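Rhamnosidase B (Bacillus sp., PDB 2OKX) catalyses, as a family 78 glycoside hydrolase, the hydrolysis of terminal alpha-L-rhamnose from rhamnose-containing glycosides, probably with inversion at the anomeric carbon. Local coordinates at residues N21-F26 and V498-R503; L159-A164 and I489-R494; P217-A222 and F324-P329; T279-V284 and R288-N293. All blocks are in the same frame, centred on the assembly; numbering follows the deposited sequence.

Contact 1 (N21-F26 and V498-R503)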
loop_
_atom_site.group_PDB
_atom_site.type_symbol
_atom_site.label_atom_id
_atom_site.label_comp_id
_atom_site.label_asym_id
_atom_site.label_seq_id
_atom_site.Cartn_x
_atom_site.Cartn_y
_atom_site.Cartn_z
ATOM N N ASN A 21 15.557 0.703 11.938
ATOM C CA ASN A 21 15.646 1.794 10.972
ATOM C C ASN A 21 17.074 2.292 10.741
ATOM O O ASN A 21 17.373 3.457 10.979
ATOM C CB ASN A 21 14.764 2.943 11.476
ATOM C CG ASN A 21 14.634 4.085 10.480
ATOM O OD1 ASN A 21 14.242 5.194 10.846
ATOM N ND2 ASN A 21 14.947 3.818 9.225
ATOM N N GLU A 22 17.951 1.413 10.269
ATOM C CA GLU A 22 19.331 1.806 10.018
ATOM C C GLU A 22 19.715 1.681 8.552
ATOM O O GLU A 22 19.505 0.642 7.932
ATOM C CB GLU A 22 20.296 0.956 10.859
ATOM C CG GLU A 22 21.770 1.280 10.622
ATOM C CD GLU A 22 22.708 0.464 11.497
ATOM O OE1 GLU A 22 23.318 -0.512 10.994
ATOM O OE2 GLU A 22 22.826 0.797 12.694
ATOM N N TRP A 23 20.280 2.752 8.005
ATOM C CA TRP A 23 20.730 2.754 6.619
ATOM C C TRP A 23 22.251 2.613 6.654
ATOM O O TRP A 23 22.947 3.435 7.247
ATOM C CB TRP A 23 20.305 4.057 5.932
ATOM C CG TRP A 23 18.807 4.173 5.768
ATOM C CD1 TRP A 23 17.858 3.315 6.257
ATOM C CD2 TRP A 23 18.095 5.198 5.063
ATOM N NE1 TRP A 23 16.601 3.743 5.898
ATOM C CE2 TRP A 23 16.717 4.895 5.166
ATOM C CE3 TRP A 23 18.486 6.342 4.353
ATOM C CZ2 TRP A 23 15.726 5.698 4.583
ATOM C CZ3 TRP A 23 17.498 7.140 3.774
ATOM C CH2 TRP A 23 16.136 6.812 3.894
ATOM N N ARG A 24 22.760 1.556 6.031
ATOM C CA ARG A 24 24.192 1.288 6.031
ATOM C C ARG A 24 24.811 1.216 4.638
ATOM O O ARG A 24 24.248 0.611 3.726
ATOM C CB ARG A 24 24.447 -0.016 6.792
ATOM C CG ARG A 24 25.883 -0.514 6.785
ATOM C CD ARG A 24 26.033 -1.693 7.742
ATOM N NE ARG A 24 25.929 -1.269 9.135
ATOM C CZ ARG A 24 26.893 -0.637 9.801
ATOM N NH1 ARG A 24 28.045 -0.356 9.205
ATOM N NH2 ARG A 24 26.703 -0.279 11.064
ATOM N N CYS A 25 25.982 1.833 4.495
ATOM C CA CYS A 25 26.712 1.867 3.230
ATOM C C CYS A 25 27.762 0.767 3.132
ATOM O O CYS A 25 28.383 0.395 4.128
ATOM C CB CYS A 25 27.423 3.212 3.065
ATOM S SG CYS A 25 26.374 4.670 3.215
ATOM N N PHE A 26 27.957 0.259 1.918
ATOM C CA PHE A 26 28.956 -0.770 1.659
ATOM C C PHE A 26 29.731 -0.397 0.400
ATOM O O PHE A 26 29.160 0.132 -0.556
ATOM C CB PHE A 26 28.306 -2.145 1.463
ATOM C CG PHE A 26 27.653 -2.694 2.700
ATOM C CD1 PHE A 26 26.338 -2.364 3.018
ATOM C CD2 PHE A 26 28.361 -3.533 3.556
ATOM C CE1 PHE A 26 25.737 -2.863 4.169
ATOM C CE2 PHE A 26 27.771 -4.039 4.711
ATOM C CZ PHE A 26 26.456 -3.703 5.019
ATOM N N VAL A 498 17.719 12.260 -3.251
ATOM C CA VAL A 498 16.620 11.456 -3.760
ATOM C C VAL A 498 16.262 10.455 -2.668
ATOM O O VAL A 498 17.057 9.577 -2.331
ATOM C CB VAL A 498 17.009 10.685 -5.041
ATOM C CG1 VAL A 498 15.870 9.760 -5.456
ATOM C CG2 VAL A 498 17.323 11.664 -6.161
ATOM N N SER A 499 15.071 10.599 -2.104
ATOM C CA SER A 499 14.615 9.697 -1.057
ATOM C C SER A 499 14.483 8.275 -1.578
ATOM O O SER A 499 13.861 8.040 -2.619
ATOM C CB SER A 499 13.265 10.163 -0.508
ATOM O OG SER A 499 12.751 9.228 0.431
ATOM N N PRO A 500 15.074 7.300 -0.866
ATOM C CA PRO A 500 14.992 5.901 -1.294
ATOM C C PRO A 500 13.714 5.236 -0.781
ATOM O O PRO A 500 13.513 4.036 -0.953
ATOM C CB PRO A 500 16.255 5.287 -0.696
ATOM C CG PRO A 500 16.380 6.027 0.601
ATOM C CD PRO A 500 16.069 7.464 0.212
ATOM N N VAL A 501 12.856 6.028 -0.149
ATOM C CA VAL A 501 11.591 5.531 0.387
ATOM C C VAL A 501 10.459 5.906 -0.564
ATOM O O VAL A 501 10.246 7.079 -0.844
ATOM C CB VAL A 501 11.306 6.142 1.777
ATOM C CG1 VAL A 501 9.929 5.707 2.279
ATOM C CG2 VAL A 501 12.393 5.713 2.753
ATOM N N ARG A 502 9.738 4.907 -1.062
ATOM C CA ARG A 502 8.636 5.161 -1.984
ATOM C C ARG A 502 7.449 5.827 -1.299
ATOM O O ARG A 502 7.083 5.464 -0.184
ATOM C CB ARG A 502 8.162 3.852 -2.624
ATOM C CG ARG A 502 6.906 4.010 -3.487
ATOM C CD ARG A 502 6.282 2.665 -3.838
ATOM N NE ARG A 502 7.089 1.902 -4.787
ATOM C CZ ARG A 502 7.207 2.198 -6.078
ATOM N NH1 ARG A 502 6.570 3.246 -6.593
ATOM N NH2 ARG A 502 7.966 1.445 -6.858
ATOM N N ARG A 503 6.861 6.812 -1.971
ATOM C CA ARG A 503 5.686 7.508 -1.459
ATOM C C ARG A 503 4.685 7.731 -2.588
ATOM O O ARG A 503 5.073 7.925 -3.738
ATOM C CB ARG A 503 6.067 8.861 -0.849
ATOM C CG ARG A 503 6.928 8.746 0.400
ATOM C CD ARG A 503 7.220 10.095 1.026
ATOM N NE ARG A 503 8.137 9.941 2.155
ATOM C CZ ARG A 503 9.444 9.730 2.031
ATOM N NH1 ARG A 503 10.003 9.662 0.828
ATOM N NH2 ARG A 503 10.188 9.547 3.111
#
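The indole of Trp-23 meets Pro-500 obliquely at the far end of its six-membered ring and receives Val-501 at its edge. Pro-500 CG presses on the ring 3.4 Å from Trp-23 CH2 and, slightly farther off, on CZ3. Val-501 sends one methyl, CG2, to 3.8 Å from Trp-23 CZ2, close to the ring plane. The tryptophan reaches out because its CG lies anti to the carbonyl carbon (chi1 -67°), which projects the benzo end to the loop. Val-501 CG1 lies 3.9 Å above the plane of the Arg-503 guanidinium, offset toward its rim, so the valine touches two flat groups, one with each methyl. At the edge of that guanidinium, in its plane, Arg-503 NH1 donates a nearly straight bond of 2.8 Å to Ser-499 OG. The same hydroxyl oxygen of Ser-499 accepts from Val-501 N at 3.3 Å, closing an ST turn that spans Pro-500. Glu-152 joins this network by bonding Ser-499 OG and forming a salt bridge with Arg-503. The contact thus sets a turn between strands 493-498 and 503-505, in the concanavalin-like region, against strand 22-31, which runs between strands 130-133 and 87-96; from the latter, Leu-93 and Leu-95 also pack on Trp-23.

Contact 2 (L159-A164 and I489-R494)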
loop_
_atom_site.group_PDB
_atom_site.type_symbol
_atom_site.label_atom_id
_atom_site.label_comp_id
_atom_site.label_asym_id
_atom_site.label_seq_id
_atom_site.Cartn_x
_atom_site.Cartn_y
_atom_site.Cartn_z
ATOM N N LEU A 159 26.723 13.810 6.456
ATOM C CA LEU A 159 26.727 12.834 5.373
ATOM C C LEU A 159 27.847 13.069 4.363
ATOM O O LEU A 159 28.045 14.186 3.887
ATOM C CB LEU A 159 25.366 12.855 4.656
ATOM C CG LEU A 159 25.098 11.961 3.439
ATOM C CD1 LEU A 159 25.731 12.544 2.201
ATOM C CD2 LEU A 159 25.622 10.573 3.701
ATOM N N ALA A 160 28.578 12.002 4.048
ATOM C CA ALA A 160 29.658 12.065 3.068
ATOM C C ALA A 160 28.996 11.875 1.699
ATOM O O ALA A 160 28.820 10.750 1.234
ATOM C CB ALA A 160 30.673 10.953 3.332
ATOM N N GLU A 161 28.631 12.991 1.072
ATOM C CA GLU A 161 27.947 13.004 -0.220
ATOM C C GLU A 161 28.490 12.090 -1.315
ATOM O O GLU A 161 27.711 11.474 -2.044
ATOM C CB GLU A 161 27.875 14.442 -0.750
ATOM C CG GLU A 161 29.213 15.027 -1.180
ATOM C CD GLU A 161 29.161 16.532 -1.386
ATOM O OE1 GLU A 161 29.057 17.268 -0.380
ATOM O OE2 GLU A 161 29.219 16.979 -2.552
ATOM N N ASP A 162 29.811 11.992 -1.438
ATOM C CA ASP A 162 30.404 11.160 -2.480
ATOM C C ASP A 162 30.800 9.752 -2.045
ATOM O O ASP A 162 31.662 9.135 -2.669
ATOM C CB ASP A 162 31.634 11.857 -3.072
ATOM C CG ASP A 162 31.328 13.254 -3.585
ATOM O OD1 ASP A 162 30.284 13.435 -4.247
ATOM O OD2 ASP A 162 32.138 14.171 -3.335
ATOM N N TRP A 163 30.161 9.230 -1.003
ATOM C CA TRP A 163 30.492 7.897 -0.501
ATOM C C TRP A 163 30.365 6.763 -1.519
ATOM O O TRP A 163 30.960 5.698 -1.343
ATOM C CB TRP A 163 29.633 7.557 0.723
ATOM C CG TRP A 163 28.182 7.295 0.405
ATOM C CD1 TRP A 163 27.165 8.204 0.391
ATOM C CD2 TRP A 163 27.601 6.037 0.037
ATOM N NE1 TRP A 163 25.986 7.593 0.036
ATOM C CE2 TRP A 163 26.225 6.263 -0.187
ATOM C CE3 TRP A 163 28.110 4.743 -0.125
ATOM C CZ2 TRP A 163 25.349 5.239 -0.568
ATOM C CZ3 TRP A 163 27.238 3.721 -0.503
ATOM C CH2 TRP A 163 25.872 3.979 -0.721
ATOM N N ALA A 164 29.591 6.981 -2.580
ATOM C CA ALA A 164 29.392 5.947 -3.588
ATOM C C ALA A 164 30.274 6.096 -4.821
ATOM O O ALA A 164 30.267 5.231 -5.697
ATOM C CB ALA A 164 27.926 5.907 -4.006
ATOM N N ILE A 489 18.167 18.022 6.276
ATOM C CA ILE A 489 18.841 19.187 6.835
ATOM C C ILE A 489 20.052 19.444 5.947
ATOM O O ILE A 489 20.907 18.578 5.772
ATOM C CB ILE A 489 19.282 18.930 8.287
ATOM C CG1 ILE A 489 18.077 18.461 9.109
ATOM C CG2 ILE A 489 19.842 20.211 8.892
ATOM C CD1 ILE A 489 18.429 17.918 10.477
ATOM N N CYS A 490 20.105 20.647 5.393
ATOM C CA CYS A 490 21.152 21.046 4.459
ATOM C C CYS A 490 22.578 21.246 4.938
ATOM O O CYS A 490 22.825 21.714 6.047
ATOM C CB CYS A 490 20.734 22.333 3.757
ATOM S SG CYS A 490 19.232 22.174 2.787
ATOM N N ARG A 491 23.511 20.882 4.067
ATOM C CA ARG A 491 24.922 21.102 4.326
ATOM C C ARG A 491 25.072 22.438 3.606
ATOM O O ARG A 491 24.112 22.915 2.998
ATOM C CB ARG A 491 25.795 20.034 3.659
ATOM C CG ARG A 491 25.768 20.038 2.136
ATOM C CD ARG A 491 26.945 19.247 1.583
ATOM N NE ARG A 491 26.916 17.861 2.043
ATOM C CZ ARG A 491 26.214 16.896 1.458
ATOM N NH1 ARG A 491 25.490 17.163 0.377
ATOM N NH2 ARG A 491 26.218 15.671 1.968
ATOM N N GLU A 492 26.250 23.044 3.655
ATOM C CA GLU A 492 26.438 24.332 3.003
ATOM C C GLU A 492 26.552 24.227 1.481
ATOM O O GLU A 492 27.241 23.354 0.963
ATOM C CB GLU A 492 27.691 25.010 3.563
ATOM C CG GLU A 492 27.912 26.429 3.080
ATOM C CD GLU A 492 26.821 27.375 3.530
ATOM O OE1 GLU A 492 26.415 27.307 4.709
ATOM O OE2 GLU A 492 26.375 28.199 2.708
ATOM N N GLY A 493 25.859 25.115 0.768
ATOM C CA GLY A 493 25.941 25.128 -0.685
ATOM C C GLY A 493 24.906 24.357 -1.482
ATOM O O GLY A 493 23.793 24.107 -1.015
ATOM N N ARG A 494 25.274 23.992 -2.707
ATOM C CA ARG A 494 24.381 23.249 -3.586
ATOM C C ARG A 494 24.462 21.764 -3.277
ATOM O O ARG A 494 25.541 21.232 -3.010
ATOM C CB ARG A 494 24.734 23.474 -5.061
ATOM C CG ARG A 494 23.830 22.677 -5.996
ATOM C CD ARG A 494 24.251 22.711 -7.453
ATOM N NE ARG A 494 24.123 24.033 -8.057
ATOM C CZ ARG A 494 23.627 24.252 -9.272
ATOM N NH1 ARG A 494 23.199 23.242 -10.017
ATOM N NH2 ARG A 494 23.577 25.486 -9.751
HETATM O O HOH W 1 28.730 17.468 4.488
#
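The carbonyl oxygen of Leu-159 is gripped by Arg-491 NH2 at 3.0 Å and, weakly, by a water. It stands just ahead of a type I beta turn, Ala-160 to Trp-163, closed by a bond from Trp-163 N to Ala-160 O, and the arginine docks on this turn from the loop between strands 485-489 and 493-498. The oxygen lies near the guanidinium plane, yet the donor sits 49° above the carbonyl plane, and the N-H...O angle is a bent 150°.

Glu-161, the second residue of the turn, covers one face of the guanidinium. Its OE1 is 3.3 Å from Arg-491 NE but stands over the flat group, with no N-H pointing at it; this salt bridge therefore rests on charge alone. CB of Glu-161 lies over the same face, 3.4 Å from Arg-491 NH2. Along the rim, Leu-159 CD1 approaches Arg-491 NH2 closely, at 3.2 Å, so that the one nitrogen meets both the backbone oxygen and a methyl of this leucine. A bend at chi3 (59°) turns the arginine's end toward the turn.

The contact lies at the surface and joins the N-terminal domain to the concanavalin-like domain, while the indole of Trp-163 is buried against Ala-91 and Leu-93 of strand 87-96. The N-H of Arg-491 NE goes to the water, 3.1 Å from NE, which in turn donates weakly to Leu-159 O.

Contact 3 (P217-A222 and F324-P329)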
loop_
_atom_site.group_PDB
_atom_site.type_symbol
_atom_site.label_atom_id
_atom_site.label_comp_id
_atom_site.label_asym_id
_atom_site.label_seq_id
_atom_site.Cartn_x
_atom_site.Cartn_y
_atom_site.Cartn_z
ATOM N N PRO A 217 4.276 23.748 15.518
ATOM C CA PRO A 217 4.140 23.917 16.971
ATOM C C PRO A 217 5.521 23.947 17.625
ATOM O O PRO A 217 6.462 23.336 17.115
ATOM C CB PRO A 217 3.343 22.682 17.391
ATOM C CG PRO A 217 2.585 22.299 16.134
ATOM C CD PRO A 217 3.629 22.505 15.069
ATOM N N LYS A 218 5.639 24.644 18.753
ATOM C CA LYS A 218 6.914 24.728 19.466
ATOM C C LYS A 218 7.454 23.321 19.705
ATOM O O LYS A 218 8.651 23.066 19.570
ATOM C CB LYS A 218 6.728 25.419 20.824
ATOM C CG LYS A 218 6.041 26.787 20.795
ATOM C CD LYS A 218 6.892 27.853 20.119
ATOM C CE LYS A 218 6.342 29.250 20.389
ATOM N NZ LYS A 218 4.927 29.417 19.940
ATOM N N TYR A 219 6.551 22.409 20.057
ATOM C CA TYR A 219 6.903 21.021 20.335
ATOM C C TYR A 219 6.031 20.077 19.497
ATOM O O TYR A 219 4.813 20.189 19.507
ATOM C CB TYR A 219 6.693 20.732 21.834
ATOM C CG TYR A 219 6.910 19.290 22.239
ATOM C CD1 TYR A 219 8.193 18.741 22.288
ATOM C CD2 TYR A 219 5.829 18.462 22.540
ATOM C CE1 TYR A 219 8.390 17.404 22.619
ATOM C CE2 TYR A 219 6.017 17.125 22.871
ATOM C CZ TYR A 219 7.298 16.603 22.905
ATOM O OH TYR A 219 7.486 15.278 23.202
ATOM N N ALA A 220 6.665 19.167 18.763
ATOM C CA ALA A 220 5.943 18.187 17.945
ATOM C C ALA A 220 6.772 16.914 17.932
ATOM O O ALA A 220 7.930 16.924 17.518
ATOM C CB ALA A 220 5.749 18.709 16.522
ATOM N N ALA A 221 6.184 15.814 18.386
ATOM C CA ALA A 221 6.917 14.564 18.446
ATOM C C ALA A 221 6.140 13.378 17.900
ATOM O O ALA A 221 4.912 13.326 17.987
ATOM C CB ALA A 221 7.338 14.285 19.893
ATOM N N ALA A 222 6.881 12.434 17.330
ATOM C CA ALA A 222 6.304 11.218 16.783
ATOM C C ALA A 222 6.771 10.092 17.700
ATOM O O ALA A 222 7.977 9.908 17.915
ATOM C CB ALA A 222 6.798 10.994 15.350
ATOM N N PHE A 324 8.111 27.124 28.060
ATOM C CA PHE A 324 7.898 25.914 28.846
ATOM C C PHE A 324 8.943 24.836 28.576
ATOM O O PHE A 324 9.610 24.837 27.541
ATOM C CB PHE A 324 6.502 25.337 28.582
ATOM C CG PHE A 324 6.300 24.844 27.173
ATOM C CD1 PHE A 324 5.970 25.727 26.151
ATOM C CD2 PHE A 324 6.454 23.497 26.868
ATOM C CE1 PHE A 324 5.795 25.273 24.844
ATOM C CE2 PHE A 324 6.283 23.034 25.566
ATOM C CZ PHE A 324 5.953 23.926 24.554
ATOM N N THR A 325 9.085 23.918 29.523
ATOM C CA THR A 325 10.027 22.818 29.386
ATOM C C THR A 325 9.279 21.518 29.651
ATOM O O THR A 325 8.164 21.527 30.174
ATOM C CB THR A 325 11.199 22.930 30.391
ATOM O OG1 THR A 325 10.713 22.731 31.726
ATOM C CG2 THR A 325 11.848 24.301 30.296
ATOM N N LEU A 326 9.900 20.405 29.285
ATOM C CA LEU A 326 9.312 19.090 29.480
ATOM C C LEU A 326 10.364 18.133 30.006
ATOM O O LEU A 326 11.531 18.205 29.617
ATOM C CB LEU A 326 8.773 18.538 28.154
ATOM C CG LEU A 326 7.298 18.706 27.784
ATOM C CD1 LEU A 326 6.893 20.167 27.818
ATOM C CD2 LEU A 326 7.073 18.112 26.395
ATOM N N ARG A 327 9.957 17.235 30.892
ATOM C CA ARG A 327 10.883 16.244 31.407
ATOM C C ARG A 327 10.127 15.000 31.826
ATOM O O ARG A 327 8.960 15.067 32.203
ATOM C CB ARG A 327 11.704 16.795 32.582
ATOM C CG ARG A 327 10.966 16.966 33.893
ATOM C CD ARG A 327 11.983 17.144 35.027
ATOM N NE ARG A 327 11.350 17.340 36.327
ATOM C CZ ARG A 327 10.651 18.420 36.656
ATOM N NH1 ARG A 327 10.496 19.405 35.781
ATOM N NH2 ARG A 327 10.100 18.511 37.859
ATOM N N SER A 328 10.803 13.863 31.734
ATOM C CA SER A 328 10.220 12.579 32.086
ATOM C C SER A 328 10.108 12.397 33.590
ATOM O O SER A 328 10.994 12.809 34.339
ATOM C CB SER A 328 11.073 11.449 31.511
ATOM O OG SER A 328 10.646 10.190 32.000
ATOM N N PRO A 329 9.008 11.786 34.053
ATOM C CA PRO A 329 8.830 11.565 35.490
ATOM C C PRO A 329 9.748 10.428 35.924
ATOM O O PRO A 329 9.914 10.166 37.113
ATOM C CB PRO A 329 7.354 11.182 35.607
ATOM C CG PRO A 329 6.729 11.797 34.381
ATOM C CD PRO A 329 7.757 11.516 33.327
#
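Tyr-219 meets Phe-324 with its first side-chain carbon and Leu-326 with its ring. Tyr-219 CB lies 4.3 Å from Phe-324 CZ, near the plane of the phenyl ring and at its edge. With CG anti to the backbone N (chi1 175°), the phenol then extends along Leu-326, whose CD2 methyl sits almost centrally over one ring face, 3.8 Å from the centroid and 13° off the normal. This is a CH-pi contact, felt most closely by CE2 and CZ. At the tip, the hydroxyl is hydrogen-bonded to that of Tyr-392, so the polar end of a buried residue has a partner.

Lys-218 adds its CB, 4.1 Å from Phe-324 CZ, in an oblique approach. Its chain then bends away from the phenyl ring and places NZ in a salt bridge with Asp-319. Leu-326 serves both rings: while CD2 covers the tyrosine, CD1 lies at the phenyl edge, in plane. Replacing Tyr-219 by an alanine would probably leave Leu-326 CD2 without the face it rests on and Tyr-392 without its hydroxyl partner.

The two strands belong to different sheets of domain D2. Strand 219-223 runs between strands 314-320 and 392-393, whereas strand 324-327 pairs with strand 240-252; the aromatic and aliphatic side chains fill the layer between, where Ile-318 of strand 314-320 touches Tyr-219, Phe-324 and Leu-326 alike, as in a beta sandwich.

Contact 4 (T279-V284 and R288-N293)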
loop_
_atom_site.group_PDB
_atom_site.type_symbol
_atom_site.label_atom_id
_atom_site.label_comp_id
_atom_site.label_asym_id
_atom_site.label_seq_id
_atom_site.Cartn_x
_atom_site.Cartn_y
_atom_site.Cartn_z
ATOM N N THR A 279 -12.266 17.941 30.119
ATOM C CA THR A 279 -13.519 17.611 29.451
ATOM C C THR A 279 -13.823 18.401 28.189
ATOM O O THR A 279 -14.712 18.024 27.431
ATOM C CB THR A 279 -14.718 17.786 30.406
ATOM O OG1 THR A 279 -14.849 19.166 30.760
ATOM C CG2 THR A 279 -14.519 16.962 31.670
ATOM N N GLU A 280 -13.101 19.494 27.959
ATOM C CA GLU A 280 -13.345 20.307 26.776
ATOM C C GLU A 280 -12.191 20.260 25.781
ATOM O O GLU A 280 -11.023 20.216 26.166
ATOM C CB GLU A 280 -13.615 21.760 27.176
ATOM C CG GLU A 280 -14.756 21.931 28.168
ATOM C CD GLU A 280 -16.040 21.274 27.701
ATOM O OE1 GLU A 280 -16.529 21.624 26.605
ATOM O OE2 GLU A 280 -16.563 20.406 28.434
ATOM N N TRP A 281 -12.529 20.275 24.496
ATOM C CA TRP A 281 -11.526 20.236 23.445
ATOM C C TRP A 281 -12.125 20.635 22.104
ATOM O O TRP A 281 -13.345 20.753 21.964
ATOM C CB TRP A 281 -10.914 18.831 23.348
ATOM C CG TRP A 281 -11.908 17.753 22.994
ATOM C CD1 TRP A 281 -12.459 17.512 21.766
ATOM C CD2 TRP A 281 -12.477 16.786 23.885
ATOM N NE1 TRP A 281 -13.336 16.455 21.838
ATOM C CE2 TRP A 281 -13.367 15.990 23.126
ATOM C CE3 TRP A 281 -12.324 16.514 25.252
ATOM C CZ2 TRP A 281 -14.100 14.939 23.690
ATOM C CZ3 TRP A 281 -13.054 15.469 25.812
ATOM C CH2 TRP A 281 -13.932 14.695 25.029
ATOM N N THR A 282 -11.257 20.857 21.123
ATOM C CA THR A 282 -11.687 21.221 19.781
ATOM C C THR A 282 -10.954 20.329 18.786
ATOM O O THR A 282 -10.162 19.469 19.178
ATOM C CB THR A 282 -11.351 22.692 19.447
ATOM O OG1 THR A 282 -9.940 22.907 19.594
ATOM C CG2 THR A 282 -12.115 23.643 20.370
ATOM N N GLY A 283 -11.221 20.545 17.502
ATOM C CA GLY A 283 -10.573 19.765 16.468
ATOM C C GLY A 283 -11.533 18.983 15.595
ATOM O O GLY A 283 -12.615 18.595 16.035
ATOM N N VAL A 284 -11.139 18.768 14.344
ATOM C CA VAL A 284 -11.951 18.004 13.411
ATOM C C VAL A 284 -11.429 16.575 13.463
ATOM O O VAL A 284 -10.258 16.322 13.170
ATOM C CB VAL A 284 -11.821 18.546 11.967
ATOM C CG1 VAL A 284 -12.655 17.696 11.017
ATOM C CG2 VAL A 284 -12.277 20.004 11.914
ATOM N N ARG A 288 -7.459 16.509 17.703
ATOM C CA ARG A 288 -7.995 17.046 18.941
ATOM C C ARG A 288 -6.988 17.995 19.568
ATOM O O ARG A 288 -5.784 17.732 19.562
ATOM C CB ARG A 288 -8.348 15.928 19.926
ATOM C CG ARG A 288 -9.004 16.456 21.198
ATOM C CD ARG A 288 -9.470 15.341 22.123
ATOM N NE ARG A 288 -10.608 14.602 21.584
ATOM C CZ ARG A 288 -11.279 13.674 22.260
ATOM N NH1 ARG A 288 -10.926 13.374 23.505
ATOM N NH2 ARG A 288 -12.301 13.043 21.692
ATOM N N TYR A 289 -7.494 19.110 20.085
ATOM C CA TYR A 289 -6.655 20.109 20.738
ATOM C C TYR A 289 -7.288 20.523 22.065
ATOM O O TYR A 289 -8.498 20.723 22.150
ATOM C CB TYR A 289 -6.491 21.346 19.845
ATOM C CG TYR A 289 -6.010 21.023 18.449
ATOM C CD1 TYR A 289 -6.909 20.620 17.458
ATOM C CD2 TYR A 289 -4.655 21.052 18.137
ATOM C CE1 TYR A 289 -6.467 20.250 16.195
ATOM C CE2 TYR A 289 -4.200 20.682 16.875
ATOM C CZ TYR A 289 -5.113 20.279 15.909
ATOM O OH TYR A 289 -4.666 19.880 14.672
ATOM N N TYR A 290 -6.462 20.635 23.097
ATOM C CA TYR A 290 -6.941 21.040 24.414
ATOM C C TYR A 290 -6.333 22.386 24.769
ATOM O O TYR A 290 -5.157 22.634 24.498
ATOM C CB TYR A 290 -6.531 20.033 25.494
ATOM C CG TYR A 290 -7.185 18.674 25.406
ATOM C CD1 TYR A 290 -6.747 17.720 24.487
ATOM C CD2 TYR A 290 -8.218 18.328 26.275
ATOM C CE1 TYR A 290 -7.325 16.444 24.446
ATOM C CE2 TYR A 290 -8.798 17.066 26.241
ATOM C CZ TYR A 290 -8.350 16.128 25.329
ATOM O OH TYR A 290 -8.927 14.877 25.317
ATOM N N SER A 291 -7.139 23.248 25.378
ATOM C CA SER A 291 -6.678 24.563 25.799
ATOM C C SER A 291 -6.485 24.501 27.310
ATOM O O SER A 291 -7.396 24.109 28.039
ATOM C CB SER A 291 -7.718 25.632 25.450
ATOM O OG SER A 291 -7.231 26.928 25.757
ATOM N N LEU A 292 -5.299 24.875 27.778
ATOM C CA LEU A 292 -5.010 24.839 29.207
ATOM C C LEU A 292 -4.626 26.220 29.721
ATOM O O LEU A 292 -3.659 26.814 29.253
ATOM C CB LEU A 292 -3.864 23.864 29.495
ATOM C CG LEU A 292 -3.932 22.468 28.869
ATOM C CD1 LEU A 292 -2.698 21.676 29.265
ATOM C CD2 LEU A 292 -5.194 21.753 29.318
ATOM N N ASN A 293 -5.390 26.725 30.682
ATOM C CA ASN A 293 -5.116 28.027 31.279
ATOM C C ASN A 293 -4.372 27.727 32.575
ATOM O O ASN A 293 -4.981 27.574 33.633
ATOM C CB ASN A 293 -6.431 28.756 31.560
ATOM C CG ASN A 293 -6.219 30.177 32.036
ATOM O OD1 ASN A 293 -5.420 30.925 31.467
ATOM N ND2 ASN A 293 -6.945 30.564 33.080
HETATM O O HOH W 2 -9.733 22.600 25.984
HETATM O O HOH W 3 -9.268 23.611 22.051
#
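Arg-288 lies flat on the indole of Trp-281, the guanidinium and ring planes only 11° apart and CZ 3.2 Å from Trp-281 CE2. The stack is also a cation-pi contact, and the aliphatic part joins in, with Arg-288 CD 3.6 Å from the centroid of the five-membered ring. The bend at chi3 (-70°) folds the arginine's end over the indole. An in-plane bond of 3.1 Å from Arg-288 NH1 to Tyr-290 OH, with the stack, restrains the rotation of the guanidinium. Tyr-290 in turn receives Trp-281 CB centrally over its ring, 4.0 Å from the centroid. A lysine in place of Arg-288 would probably lose the flat stack and leave Tyr-290 OH without the NH1 donor and the indole freer to turn.

Behind these side chains, a single antiparallel bridge sets the register: Thr-282 N donates to Tyr-289 O at 2.9 Å, and Tyr-289 N to Thr-282 O at 2.8 Å. Farther along, a water links Glu-280 O and Ser-291 N. Gly-283 passes where a CB would clash with Arg-288 CA. Two backbone bonds thus bind the loop to strand 288-294, outermost in its D2 sheet, while the positive charge of Arg-288, delocalised over its own guanidinium, is probably stabilised by the pi face of Trp-281 at the protein surface.

From the N terminus, strand 22-31 enters contact 1, which closes the widest loop by meeting residues 498-503. Within it, the turn at 159-164 opens contact 2, closed by 489-494; contact 3 (217-222 with 324-329) is nested inside that, and contact 4 (279-284 with 288-293) is innermost. None cross. Contacts 1 and 2 both hold the N-terminal beta domain to the concanavalin-like region, and they touch where Cys-25 CB packs 3.6 Å from Trp-163 CE3. Contacts 3 and 4 stay within domain D2, their centres about 17 Å apart: strands 219-223 and 288-294 share one sheet, packed on another by contact 3 and joined to a surface loop by contact 4.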